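Local coordinates for nucleoprotein (Schmallenberg virus, PDB 4JNG) that encapsidates the viral RNA genome, protecting it from nucleases and forming the helical nucleocapsid that serves as template for transcription and replication, at residues E149-E163 and K179-W193. Numbering follows the deposited sequence.
Sequences EMFLDAFDFYPLVIE and KVLRQRYGTMTAEEW. With nucleotides of chain A.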
ATOM      1  N   GLU B 149      -8.113  28.326  -0.822  1.00  4.91           N
ATOM      2  CA  GLU B 149      -7.452  28.735  -2.078  1.00  5.03           C
ATOM      3  C   GLU B 149      -8.420  29.215  -3.181  1.00  4.96           C
ATOM      4  O   GLU B 149      -8.009  29.872  -4.138  1.00  5.11           O
ATOM      5  CB  GLU B 149      -6.524  27.619  -2.589  1.00  5.28           C
ATOM      6  CG  GLU B 149      -7.199  26.438  -3.275  1.00  5.73           C
ATOM      7  CD  GLU B 149      -7.979  25.524  -2.344  1.00  6.24           C
ATOM      8  OE1 GLU B 149      -7.764  25.526  -1.105  1.00  6.85           O
ATOM      9  OE2 GLU B 149      -8.825  24.787  -2.878  1.00  6.61           O
ATOM     10  N   MET B 150      -9.704  28.893  -3.039  1.00  4.81           N
ATOM     11  CA  MET B 150     -10.747  29.462  -3.889  1.00  4.92           C
ATOM     12  C   MET B 150     -10.967  30.973  -3.669  1.00  4.94           C
ATOM     13  O   MET B 150     -11.657  31.615  -4.466  1.00  5.07           O
ATOM     14  CB  MET B 150     -12.087  28.774  -3.607  1.00  5.04           C
ATOM     15  CG  MET B 150     -12.157  27.287  -3.883  1.00  5.17           C
ATOM     16  SD  MET B 150     -13.867  26.715  -3.740  1.00  5.42           S
ATOM     17  CE  MET B 150     -14.097  26.549  -1.977  1.00  5.11           C
ATOM     18  N   PHE B 151     -10.416  31.533  -2.590  1.00  4.84           N
ATOM     19  CA  PHE B 151     -10.614  32.943  -2.261  1.00  5.02           C
ATOM     20  C   PHE B 151      -9.295  33.621  -1.900  1.00  5.57           C
ATOM     21  O   PHE B 151      -9.111  34.103  -0.783  1.00  5.77           O
ATOM     22  CB  PHE B 151     -11.613  33.070  -1.095  1.00  4.93           C
ATOM     23  CG  PHE B 151     -12.894  32.319  -1.313  1.00  4.69           C
ATOM     24  CD1 PHE B 151     -13.800  32.739  -2.273  1.00  4.70           C
ATOM     25  CD2 PHE B 151     -13.187  31.185  -0.572  1.00  4.63           C
ATOM     26  CE1 PHE B 151     -14.975  32.042  -2.493  1.00  4.72           C
ATOM     27  CE2 PHE B 151     -14.361  30.487  -0.778  1.00  4.60           C
ATOM     28  CZ  PHE B 151     -15.254  30.914  -1.746  1.00  4.70           C
ATOM     29  N   LEU B 152      -8.370  33.666  -2.853  1.00  6.39           N
ATOM     30  CA  LEU B 152      -7.095  34.357  -2.640  1.00  7.63           C
ATOM     31  C   LEU B 152      -7.288  35.832  -2.217  1.00  8.21           C
ATOM     32  O   LEU B 152      -6.544  36.335  -1.379  1.00  9.78           O
ATOM     33  CB  LEU B 152      -6.206  34.236  -3.890  1.00  9.32           C
ATOM     34  CG  LEU B 152      -5.187  33.082  -4.017  1.00 11.16           C
ATOM     35  CD1 LEU B 152      -5.247  32.009  -2.938  1.00 11.53           C
ATOM     36  CD2 LEU B 152      -5.283  32.441  -5.396  1.00 13.98           C
ATOM     37  N   ASP B 153      -8.305  36.503  -2.756  1.00  8.89           N
ATOM     38  CA  ASP B 153      -8.604  37.895  -2.391  1.00 11.23           C
ATOM     39  C   ASP B 153      -8.972  38.053  -0.908  1.00 10.11           C
ATOM     40  O   ASP B 153      -8.442  38.932  -0.218  1.00 10.53           O
ATOM     41  CB  ASP B 153      -9.738  38.441  -3.275  1.00 15.40           C
ATOM     42  CG  ASP B 153     -10.108  39.887  -2.948  1.00 21.68           C
ATOM     43  OD1 ASP B 153     -10.648  40.142  -1.847  1.00 28.37           O
ATOM     44  OD2 ASP B 153      -9.883  40.769  -3.803  1.00 23.24           O
ATOM     45  N   ALA B 154      -9.877  37.199  -0.438  1.00  8.19           N
ATOM     46  CA  ALA B 154     -10.387  37.256   0.927  1.00  6.61           C
ATOM     47  C   ALA B 154      -9.352  36.841   1.971  1.00  6.54           C
ATOM     48  O   ALA B 154      -9.399  37.317   3.116  1.00  6.93           O
ATOM     49  CB  ALA B 154     -11.630  36.388   1.057  1.00  6.18           C
ATOM     50  N   PHE B 155      -8.438  35.949   1.592  1.00  6.05           N
ATOM     51  CA  PHE B 155      -7.414  35.463   2.515  1.00  6.07           C
ATOM     52  C   PHE B 155      -6.030  36.030   2.200  1.00  6.51           C
ATOM     53  O   PHE B 155      -5.016  35.451   2.586  1.00  6.67           O
ATOM     54  CB  PHE B 155      -7.377  33.933   2.534  1.00  6.26           C
ATOM     55  CG  PHE B 155      -8.650  33.302   3.037  1.00  7.06           C
ATOM     56  CD1 PHE B 155      -8.973  33.332   4.392  1.00  7.21           C
ATOM     57  CD2 PHE B 155      -9.522  32.678   2.161  1.00  7.57           C
ATOM     58  CE1 PHE B 155     -10.144  32.752   4.858  1.00  7.37           C
ATOM     59  CE2 PHE B 155     -10.694  32.093   2.617  1.00  8.24           C
ATOM     60  CZ  PHE B 155     -11.008  32.133   3.970  1.00  7.72           C
ATOM     61  N   ASP B 156      -6.004  37.167   1.504  1.00  7.99           N
ATOM     62  CA  ASP B 156      -4.773  37.920   1.271  1.00  9.63           C
ATOM     63  C   ASP B 156      -3.631  36.999   0.852  1.00  9.77           C
ATOM     64  O   ASP B 156      -2.572  36.984   1.479  1.00 10.07           O
ATOM     65  CB  ASP B 156      -4.403  38.712   2.536  1.00 11.47           C
ATOM     66  CG  ASP B 156      -5.409  39.802   2.860  1.00 14.59           C
ATOM     67  OD1 ASP B 156      -5.841  40.525   1.934  1.00 16.34           O
ATOM     68  OD2 ASP B 156      -5.761  39.949   4.049  1.00 18.30           O
ATOM     69  N   PHE B 157      -3.890  36.205  -0.187  1.00 10.23           N
ATOM     70  CA  PHE B 157      -2.902  35.313  -0.815  1.00 10.98           C
ATOM     71  C   PHE B 157      -2.312  34.205   0.067  1.00 11.23           C
ATOM     72  O   PHE B 157      -1.461  33.453  -0.397  1.00 12.30           O
ATOM     73  CB  PHE B 157      -1.755  36.133  -1.436  1.00 13.21           C
ATOM     74  CG  PHE B 157      -2.086  36.726  -2.777  1.00 16.20           C
ATOM     75  CD1 PHE B 157      -2.155  35.920  -3.905  1.00 19.57           C
ATOM     76  CD2 PHE B 157      -2.310  38.091  -2.916  1.00 17.25           C
ATOM     77  CE1 PHE B 157      -2.454  36.461  -5.146  1.00 22.16           C
ATOM     78  CE2 PHE B 157      -2.609  38.638  -4.150  1.00 19.58           C
ATOM     79  CZ  PHE B 157      -2.682  37.821  -5.269  1.00 22.66           C
ATOM     80  N   TYR B 158      -2.754  34.068   1.313  1.00 11.95           N
ATOM     81  CA  TYR B 158      -2.105  33.118   2.224  1.00 12.20           C
ATOM     82  C   TYR B 158      -2.147  31.652   1.767  1.00  9.76           C
ATOM     83  O   TYR B 158      -1.144  30.954   1.885  1.00 10.61           O
ATOM     84  CB  TYR B 158      -2.633  33.265   3.660  1.00 14.09           C
ATOM     85  CG  TYR B 158      -1.999  34.431   4.381  1.00 15.73           C
ATOM     86  CD1 TYR B 158      -0.622  34.473   4.579  1.00 18.09           C
ATOM     87  CD2 TYR B 158      -2.756  35.503   4.834  1.00 14.88           C
ATOM     88  CE1 TYR B 158      -0.020  35.540   5.222  1.00 19.53           C
ATOM     89  CE2 TYR B 158      -2.160  36.575   5.480  1.00 17.46           C
ATOM     90  CZ  TYR B 158      -0.794  36.584   5.673  1.00 20.07           C
ATOM     91  OH  TYR B 158      -0.195  37.640   6.312  1.00 23.87           O
ATOM     92  N   PRO B 159      -3.298  31.180   1.251  1.00  5.97           N
ATOM     93  CA  PRO B 159      -3.363  29.777   0.836  1.00  5.43           C
ATOM     94  C   PRO B 159      -2.373  29.435  -0.286  1.00  5.99           C
ATOM     95  O   PRO B 159      -1.841  28.333  -0.312  1.00  5.81           O
ATOM     96  CB  PRO B 159      -4.811  29.614   0.350  1.00  5.07           C
ATOM     97  CG  PRO B 159      -5.566  30.700   1.025  1.00  5.03           C
ATOM     98  CD  PRO B 159      -4.608  31.845   1.149  1.00  5.22           C
ATOM     99  N   LEU B 160      -2.140  30.384  -1.188  1.00  7.04           N
ATOM    100  CA  LEU B 160      -1.152  30.232  -2.255  1.00  8.72           C
ATOM    101  C   LEU B 160       0.255  30.027  -1.719  1.00 10.17           C
ATOM    102  O   LEU B 160       0.934  29.080  -2.109  1.00 11.09           O
ATOM    103  CB  LEU B 160      -1.158  31.451  -3.181  1.00  9.67           C
ATOM    104  CG  LEU B 160      -0.008  31.522  -4.194  1.00 11.25           C
ATOM    105  CD1 LEU B 160       0.001  30.314  -5.116  1.00 11.03           C
ATOM    106  CD2 LEU B 160      -0.102  32.814  -4.988  1.00 13.73           C
ATOM    107  N   VAL B 161       0.687  30.925  -0.836  1.00 12.62           N
ATOM    108  CA  VAL B 161       2.056  30.886  -0.319  1.00 13.58           C
ATOM    109  C   VAL B 161       2.229  29.793   0.739  1.00 13.61           C
ATOM    110  O   VAL B 161       3.304  29.205   0.846  1.00 14.66           O
ATOM    111  CB  VAL B 161       2.541  32.263   0.202  1.00 14.45           C
ATOM    112  CG1 VAL B 161       2.407  33.320  -0.887  1.00 14.58           C
ATOM    113  CG2 VAL B 161       1.804  32.696   1.467  1.00 15.53           C
ATOM    114  N   ILE B 162       1.176  29.511   1.508  1.00 12.64           N
ATOM    115  CA  ILE B 162       1.175  28.359   2.427  1.00 11.05           C
ATOM    116  C   ILE B 162       1.482  27.055   1.678  1.00 12.08           C
ATOM    117  O   ILE B 162       2.123  26.152   2.221  1.00 11.93           O
ATOM    118  CB  ILE B 162      -0.172  28.213   3.166  1.00 10.80           C
ATOM    119  CG1 ILE B 162      -0.305  29.290   4.257  1.00 11.10           C
ATOM    120  CG2 ILE B 162      -0.295  26.830   3.809  1.00 10.62           C
ATOM    121  CD1 ILE B 162      -1.704  29.430   4.832  1.00 10.84           C
ATOM    122  N   GLU B 163       1.005  26.957   0.442  1.00 12.97           N
ATOM    123  CA  GLU B 163       1.226  25.764  -0.364  1.00 13.98           C
ATOM    124  C   GLU B 163       2.639  25.752  -0.939  1.00 12.98           C
ATOM    125  O   GLU B 163       3.288  24.706  -0.968  1.00 13.24           O
ATOM    126  CB  GLU B 163       0.189  25.668  -1.477  1.00 16.21           C
ATOM    127  CG  GLU B 163      -0.334  24.259  -1.687  1.00 20.66           C
ATOM    128  CD  GLU B 163      -1.847  24.214  -1.801  1.00 25.23           C
ATOM    129  OE1 GLU B 163      -2.511  23.987  -0.768  1.00 30.38           O
ATOM    130  OE2 GLU B 163      -2.367  24.415  -2.918  1.00 31.17           O
ATOM    131  N   LYS B 179      -4.243  23.198  -8.326  1.00  8.51           N
ATOM    132  CA  LYS B 179      -5.494  23.940  -8.215  1.00  7.23           C
ATOM    133  C   LYS B 179      -5.276  25.423  -7.971  1.00  7.71           C
ATOM    134  O   LYS B 179      -5.840  26.266  -8.678  1.00  7.63           O
ATOM    135  CB  LYS B 179      -6.389  23.376  -7.101  1.00  6.07           C
ATOM    136  CG  LYS B 179      -7.805  23.926  -7.179  1.00  5.55           C
ATOM    137  CD  LYS B 179      -8.738  23.355  -6.127  1.00  5.13           C
ATOM    138  CE  LYS B 179      -9.996  24.209  -5.986  1.00  4.97           C
ATOM    139  NZ  LYS B 179     -10.820  24.297  -7.221  1.00  4.93           N
ATOM    140  N   VAL B 180      -4.475  25.739  -6.963  1.00  8.13           N
ATOM    141  CA  VAL B 180      -4.296  27.124  -6.545  1.00  9.30           C
ATOM    142  C   VAL B 180      -3.705  27.971  -7.667  1.00 10.44           C
ATOM    143  O   VAL B 180      -4.097  29.124  -7.860  1.00  9.99           O
ATOM    144  CB  VAL B 180      -3.460  27.241  -5.241  1.00  9.96           C
ATOM    145  CG1 VAL B 180      -2.013  26.810  -5.449  1.00 11.14           C
ATOM    146  CG2 VAL B 180      -3.528  28.660  -4.692  1.00  9.14           C
ATOM    147  N   LEU B 181      -2.801  27.383  -8.445  1.00 11.45           N
ATOM    148  CA  LEU B 181      -2.126  28.125  -9.496  1.00 12.02           C
ATOM    149  C   LEU B 181      -3.054  28.552 -10.630  1.00 11.59           C
ATOM    150  O   LEU B 181      -2.706  29.463 -11.388  1.00 12.50           O
ATOM    151  CB  LEU B 181      -0.910  27.346  -9.998  1.00 13.18           C
ATOM    152  CG  LEU B 181       0.138  27.247  -8.880  1.00 14.11           C
ATOM    153  CD1 LEU B 181       1.200  26.210  -9.203  1.00 15.32           C
ATOM    154  CD2 LEU B 181       0.765  28.606  -8.600  1.00 15.61           C
ATOM    155  N   ARG B 182      -4.235  27.935 -10.737  1.00 10.68           N
ATOM    156  CA  ARG B 182      -5.230  28.406 -11.707  1.00 11.27           C
ATOM    157  C   ARG B 182      -6.457  29.096 -11.104  1.00 11.82           C
ATOM    158  O   ARG B 182      -7.402  29.416 -11.824  1.00 11.54           O
ATOM    159  CB  ARG B 182      -5.641  27.301 -12.687  1.00 11.32           C
ATOM    160  CG  ARG B 182      -6.022  25.954 -12.113  1.00 11.34           C
ATOM    161  CD  ARG B 182      -6.472  25.061 -13.264  1.00 12.50           C
ATOM    162  NE  ARG B 182      -7.097  23.821 -12.800  1.00 16.36           N
ATOM    163  CZ  ARG B 182      -6.541  22.612 -12.842  1.00 17.20           C
ATOM    164  NH1 ARG B 182      -5.318  22.428 -13.339  1.00 21.63           N
ATOM    165  NH2 ARG B 182      -7.224  21.569 -12.388  1.00 18.55           N
ATOM    166  N   GLN B 183      -6.426  29.365  -9.802  1.00 12.18           N
ATOM    167  CA  GLN B 183      -7.447  30.206  -9.189  1.00 12.36           C
ATOM    168  C   GLN B 183      -7.187  31.650  -9.571  1.00 14.82           C
ATOM    169  O   GLN B 183      -6.050  32.016  -9.885  1.00 17.22           O
ATOM    170  CB  GLN B 183      -7.439  30.049  -7.666  1.00 10.33           C
ATOM    171  CG  GLN B 183      -7.759  28.640  -7.211  1.00  8.83           C
ATOM    172  CD  GLN B 183      -9.041  28.119  -7.835  1.00  8.67           C
ATOM    173  OE1 GLN B 183     -10.103  28.734  -7.699  1.00  9.08           O
ATOM    174  NE2 GLN B 183      -8.949  26.996  -8.538  1.00  9.05           N
ATOM    175  N   ARG B 184      -8.238  32.466  -9.566  1.00 16.77           N
ATOM    176  CA  ARG B 184      -8.080  33.890  -9.835  1.00 21.82           C
ATOM    177  C   ARG B 184      -8.152  34.732  -8.564  1.00 26.35           C
ATOM    178  O   ARG B 184      -8.530  34.245  -7.493  1.00 28.27           O
ATOM    179  CB  ARG B 184      -9.044  34.401 -10.915  1.00 25.24           C
ATOM    180  CG  ARG B 184     -10.487  33.934 -10.861  1.00 26.20           C
ATOM    181  CD  ARG B 184     -11.163  34.209 -12.200  1.00 28.24           C
ATOM    182  NE  ARG B 184     -10.606  33.376 -13.266  1.00 31.03           N
ATOM    183  CZ  ARG B 184     -11.034  33.362 -14.528  1.00 34.19           C
ATOM    184  NH1 ARG B 184     -12.047  34.133 -14.914  1.00 38.72           N
ATOM    185  NH2 ARG B 184     -10.446  32.563 -15.413  1.00 32.03           N
ATOM    186  N   TYR B 185      -7.752  35.992  -8.698  1.00 29.91           N
ATOM    187  CA  TYR B 185      -7.671  36.916  -7.582  1.00 29.98           C
ATOM    188  C   TYR B 185      -8.631  38.070  -7.825  1.00 32.81           C
ATOM    189  O   TYR B 185      -8.380  38.922  -8.675  1.00 35.82           O
ATOM    190  CB  TYR B 185      -6.233  37.423  -7.434  1.00 28.84           C
ATOM    191  CG  TYR B 185      -6.046  38.463  -6.354  1.00 29.98           C
ATOM    192  CD1 TYR B 185      -5.927  38.095  -5.017  1.00 27.83           C
ATOM    193  CD2 TYR B 185      -5.986  39.816  -6.670  1.00 32.43           C
ATOM    194  CE1 TYR B 185      -5.757  39.047  -4.024  1.00 28.41           C
ATOM    195  CE2 TYR B 185      -5.816  40.774  -5.683  1.00 35.84           C
ATOM    196  CZ  TYR B 185      -5.703  40.384  -4.363  1.00 34.04           C
ATOM    197  OH  TYR B 185      -5.534  41.336  -3.388  1.00 35.63           O
ATOM    198  N   GLY B 186      -9.744  38.066  -7.092  1.00 39.22           N
ATOM    199  CA  GLY B 186     -10.729  39.149  -7.125  1.00 43.42           C
ATOM    200  C   GLY B 186     -11.097  39.605  -8.523  1.00 46.00           C
ATOM    201  O   GLY B 186     -12.074  39.133  -9.106  1.00 47.58           O
ATOM    202  N   THR B 187     -10.302  40.529  -9.051  1.00 47.52           N
ATOM    203  CA  THR B 187     -10.507  41.044 -10.406  1.00 43.76           C
ATOM    204  C   THR B 187     -10.110  40.018 -11.482  1.00 39.58           C
ATOM    205  O   THR B 187     -10.983  39.458 -12.147  1.00 30.11           O
ATOM    206  CB  THR B 187      -9.813  42.423 -10.644  1.00 41.75           C
ATOM    207  OG1 THR B 187      -9.394  42.535 -12.010  1.00 43.17           O
ATOM    208  CG2 THR B 187      -8.597  42.649  -9.729  1.00 34.83           C
ATOM    209  N   MET B 188      -8.814  39.742 -11.629  1.00 39.65           N
ATOM    210  CA  MET B 188      -8.320  39.072 -12.841  1.00 41.01           C
ATOM    211  C   MET B 188      -7.702  37.676 -12.674  1.00 38.40           C
ATOM    212  O   MET B 188      -7.524  37.180 -11.562  1.00 35.36           O
ATOM    213  CB  MET B 188      -7.343  40.008 -13.572  1.00 46.58           C
ATOM    214  CG  MET B 188      -8.027  41.015 -14.488  1.00 46.98           C
ATOM    215  SD  MET B 188      -9.148  40.261 -15.688  1.00 46.38           S
ATOM    216  CE  MET B 188     -10.550  41.369 -15.564  1.00 42.51           C
ATOM    217  N   THR B 189      -7.391  37.064 -13.822  1.00 36.87           N
ATOM    218  CA  THR B 189      -6.901  35.682 -13.918  1.00 32.93           C
ATOM    219  C   THR B 189      -5.513  35.498 -13.307  1.00 27.94           C
ATOM    220  O   THR B 189      -4.898  36.460 -12.850  1.00 29.40           O
ATOM    221  CB  THR B 189      -6.834  35.192 -15.389  1.00 34.44           C
ATOM    222  OG1 THR B 189      -5.660  35.713 -16.025  1.00 32.72           O
ATOM    223  CG2 THR B 189      -8.078  35.601 -16.185  1.00 34.41           C
ATOM    224  N   ALA B 190      -5.026  34.257 -13.321  1.00 23.85           N
ATOM    225  CA  ALA B 190      -3.758  33.905 -12.688  1.00 23.73           C
ATOM    226  C   ALA B 190      -2.580  34.634 -13.316  1.00 29.12           C
ATOM    227  O   ALA B 190      -1.871  35.369 -12.631  1.00 29.61           O
ATOM    228  CB  ALA B 190      -3.540  32.400 -12.726  1.00 21.57           C
ATOM    229  N   GLU B 191      -2.386  34.445 -14.620  1.00 34.40           N
ATOM    230  CA  GLU B 191      -1.325  35.143 -15.361  1.00 37.37           C
ATOM    231  C   GLU B 191      -1.275  36.633 -15.015  1.00 39.02           C
ATOM    232  O   GLU B 191      -0.203  37.239 -15.012  1.00 43.98           O
ATOM    233  CB  GLU B 191      -1.509  34.975 -16.875  1.00 39.92           C
ATOM    234  CG  GLU B 191      -1.084  33.622 -17.433  1.00 42.18           C
ATOM    235  CD  GLU B 191      -2.159  32.558 -17.313  1.00 43.37           C
ATOM    236  OE1 GLU B 191      -2.552  32.226 -16.174  1.00 47.02           O
ATOM    237  OE2 GLU B 191      -2.610  32.046 -18.361  1.00 44.89           O
ATOM    238  N   GLU B 192      -2.437  37.206 -14.706  1.00 38.84           N
ATOM    239  CA  GLU B 192      -2.552  38.621 -14.364  1.00 38.03           C
ATOM    240  C   GLU B 192      -2.020  38.903 -12.955  1.00 37.08           C
ATOM    241  O   GLU B 192      -1.164  39.765 -12.788  1.00 36.22           O
ATOM    242  CB  GLU B 192      -4.008  39.092 -14.480  1.00 40.19           C
ATOM    243  CG  GLU B 192      -4.724  38.657 -15.760  1.00 44.24           C
ATOM    244  CD  GLU B 192      -4.816  39.751 -16.807  1.00 48.21           C
ATOM    245  OE1 GLU B 192      -5.240  40.876 -16.470  1.00 51.73           O
ATOM    246  OE2 GLU B 192      -4.481  39.476 -17.978  1.00 50.91           O
ATOM    247  N   TRP B 193      -2.516  38.185 -11.944  1.00 35.05           N
ATOM    248  CA  TRP B 193      -2.034  38.392 -10.568  1.00 28.90           C
ATOM    249  C   TRP B 193      -0.650  37.796 -10.311  1.00 28.90           C
ATOM    250  O   TRP B 193       0.044  38.213  -9.379  1.00 29.39           O
ATOM    251  CB  TRP B 193      -3.039  37.900  -9.504  1.00 24.78           C
ATOM    252  CG  TRP B 193      -3.392  36.416  -9.481  1.00 19.12           C
ATOM    253  CD1 TRP B 193      -4.580  35.860  -9.873  1.00 18.50           C
ATOM    254  CD2 TRP B 193      -2.592  35.325  -8.983  1.00 16.28           C
ATOM    255  NE1 TRP B 193      -4.560  34.499  -9.677  1.00 15.31           N
ATOM    256  CE2 TRP B 193      -3.356  34.144  -9.132  1.00 14.99           C
ATOM    257  CE3 TRP B 193      -1.305  35.227  -8.442  1.00 15.79           C
ATOM    258  CZ2 TRP B 193      -2.874  32.885  -8.767  1.00 13.82           C
ATOM    259  CZ3 TRP B 193      -0.826  33.971  -8.080  1.00 15.10           C
ATOM    260  CH2 TRP B 193      -1.613  32.819  -8.242  1.00 14.22           C
TER
ATOM    261  P     U A  22     -10.464  27.447 -16.268  1.00 13.30           P
ATOM    262  OP1   U A  22     -11.486  28.122 -17.101  1.00 12.73           O
ATOM    263  OP2   U A  22      -9.032  27.494 -16.661  1.00 13.60           O
ATOM    264  O5'   U A  22     -10.614  28.000 -14.782  1.00  9.68           O
ATOM    265  C5'   U A  22      -9.579  27.793 -13.811  1.00  8.34           C
ATOM    266  C4'   U A  22     -10.123  28.023 -12.422  1.00  7.91           C
ATOM    267  O4'   U A  22     -10.725  29.335 -12.347  1.00  7.87           O
ATOM    268  C3'   U A  22     -11.189  27.032 -11.958  1.00  7.58           C
ATOM    269  O3'   U A  22     -10.698  26.401 -10.792  1.00  7.20           O
ATOM    270  C2'   U A  22     -12.435  27.885 -11.711  1.00  7.64           C
ATOM    271  O2'   U A  22     -13.204  27.496 -10.587  1.00  8.12           O
ATOM    272  C1'   U A  22     -11.839  29.274 -11.496  1.00  7.56           C
ATOM    273  N1    U A  22     -12.755  30.363 -11.856  1.00  7.32           N
ATOM    274  C2    U A  22     -13.008  31.340 -10.910  1.00  7.13           C
ATOM    275  O2    U A  22     -12.494  31.343  -9.804  1.00  7.24           O
ATOM    276  N3    U A  22     -13.875  32.322 -11.315  1.00  7.50           N
ATOM    277  C4    U A  22     -14.508  32.425 -12.535  1.00  8.14           C
ATOM    278  O4    U A  22     -15.267  33.372 -12.745  1.00  9.31           O
ATOM    279  C5    U A  22     -14.196  31.378 -13.458  1.00  7.88           C
ATOM    280  C6    U A  22     -13.351  30.406 -13.096  1.00  7.51           C
ATOM    281  P     U A  23     -10.390  24.855 -10.811  1.00  7.15           P
ATOM    282  OP1   U A  23      -9.584  24.525  -9.622  1.00  6.50           O
ATOM    283  OP2   U A  23      -9.873  24.502 -12.155  1.00  7.61           O
ATOM    284  O5'   U A  23     -11.836  24.247 -10.589  1.00  6.10           O
ATOM    285  C5'   U A  23     -12.124  23.029 -11.226  1.00  5.18           C
ATOM    286  C4'   U A  23     -13.540  22.600 -10.976  1.00  5.00           C
ATOM    287  O4'   U A  23     -14.053  22.135 -12.254  1.00  5.00           O
ATOM    288  C3'   U A  23     -13.675  21.427 -10.003  1.00  4.91           C
ATOM    289  O3'   U A  23     -14.199  21.798  -8.721  1.00  4.76           O
ATOM    290  C2'   U A  23     -14.571  20.446 -10.756  1.00  4.90           C
ATOM    291  O2'   U A  23     -15.952  20.663 -10.576  1.00  4.87           O
ATOM    292  C1'   U A  23     -14.198  20.737 -12.207  1.00  4.93           C
ATOM    293  N1    U A  23     -12.941  20.097 -12.631  1.00  4.94           N
ATOM    294  C2    U A  23     -12.962  18.725 -12.780  1.00  4.96           C
ATOM    295  O2    U A  23     -13.963  18.055 -12.595  1.00  4.92           O
ATOM    296  N3    U A  23     -11.769  18.166 -13.170  1.00  5.04           N
ATOM    297  C4    U A  23     -10.583  18.822 -13.420  1.00  5.06           C
ATOM    298  O4    U A  23      -9.591  18.175 -13.761  1.00  5.41           O
ATOM    299  C5    U A  23     -10.639  20.239 -13.239  1.00  5.02           C
ATOM    300  C6    U A  23     -11.788  20.814 -12.865  1.00  5.00           C
ATOM    301  P     U A  24     -13.459  21.339  -7.371  1.00  4.70           P
ATOM    302  OP1   U A  24     -14.304  21.766  -6.202  1.00  4.55           O
ATOM    303  OP2   U A  24     -12.045  21.774  -7.440  1.00  4.29           O
ATOM    304  O5'   U A  24     -13.468  19.752  -7.447  1.00  4.36           O
ATOM    305  C5'   U A  24     -14.680  19.004  -7.609  1.00  4.83           C
ATOM    306  C4'   U A  24     -14.355  17.554  -7.864  1.00  4.87           C
ATOM    307  O4'   U A  24     -13.828  17.395  -9.213  1.00  4.85           O
ATOM    308  C3'   U A  24     -13.280  16.950  -6.974  1.00  4.86           C
ATOM    309  O3'   U A  24     -13.794  16.542  -5.719  1.00  4.71           O
ATOM    310  C2'   U A  24     -12.807  15.775  -7.822  1.00  4.91           C
ATOM    311  O2'   U A  24     -13.664  14.650  -7.824  1.00  4.66           O
ATOM    312  C1'   U A  24     -12.821  16.397  -9.216  1.00  4.91           C
ATOM    313  N1    U A  24     -11.545  17.014  -9.610  1.00  4.97           N
ATOM    314  C2    U A  24     -10.544  16.173 -10.058  1.00  5.05           C
ATOM    315  O2    U A  24     -10.676  14.963 -10.120  1.00  5.03           O
ATOM    316  N3    U A  24      -9.379  16.804 -10.420  1.00  5.31           N
ATOM    317  C4    U A  24      -9.119  18.157 -10.385  1.00  5.59           C
ATOM    318  O4    U A  24      -8.017  18.572 -10.747  1.00  6.34           O
ATOM    319  C5    U A  24     -10.203  18.960  -9.906  1.00  5.39           C
ATOM    320  C6    U A  24     -11.350  18.375  -9.541  1.00  5.08           C
TER
HETATM  321  O   HOH W   1      -9.970  36.022  -5.128  1.00  6.85           O
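Phe157 and Tyr185 form an offset stack, centroids 4.3 Å apart and planes inclined by 13°, at one end of a close-packed apolar seam. Phe157 also meets the face of Trp193 in an offset edge-to-face arrangement, completing an aromatic cluster bordered by Ile201 of helix 198-209. Leu160 brings CD2 to 3.4 Å from Trp193 CZ3, its chi1 of 170° placing CG opposite the backbone N, while its CD1 meets Val180 CG2. That same valine methyl lies 3.8 Å from Glu149 CB and touches Leu152 CD1. The indole's orientation is further held by Trp193 NE1, which donates in the ring plane to Gln183 O at 2.9 Å. Packing gives way to solvent around Asp153 and Gly186, where a water accepts from both backbone nitrogens and donates to Arg184 O. Toward the RNA (chain A), Glu149 OE2 lies 3.4 Å from Lys179 CE, but Lys179 NZ bridges phosphates, bonding U23 OP1 (2.7 Å) and U24 OP2 (2.8 Å). Arg182 NE binds U23 OP2, Gln183 NE2 donates to U22 O3', and the Arg184 guanidinium packs one face on the U22 base near C5. The mainly apolar joint is consistent with holding 179-184 in place while RNA-binding Lys179, Arg182 and Arg184 face the nucleotides.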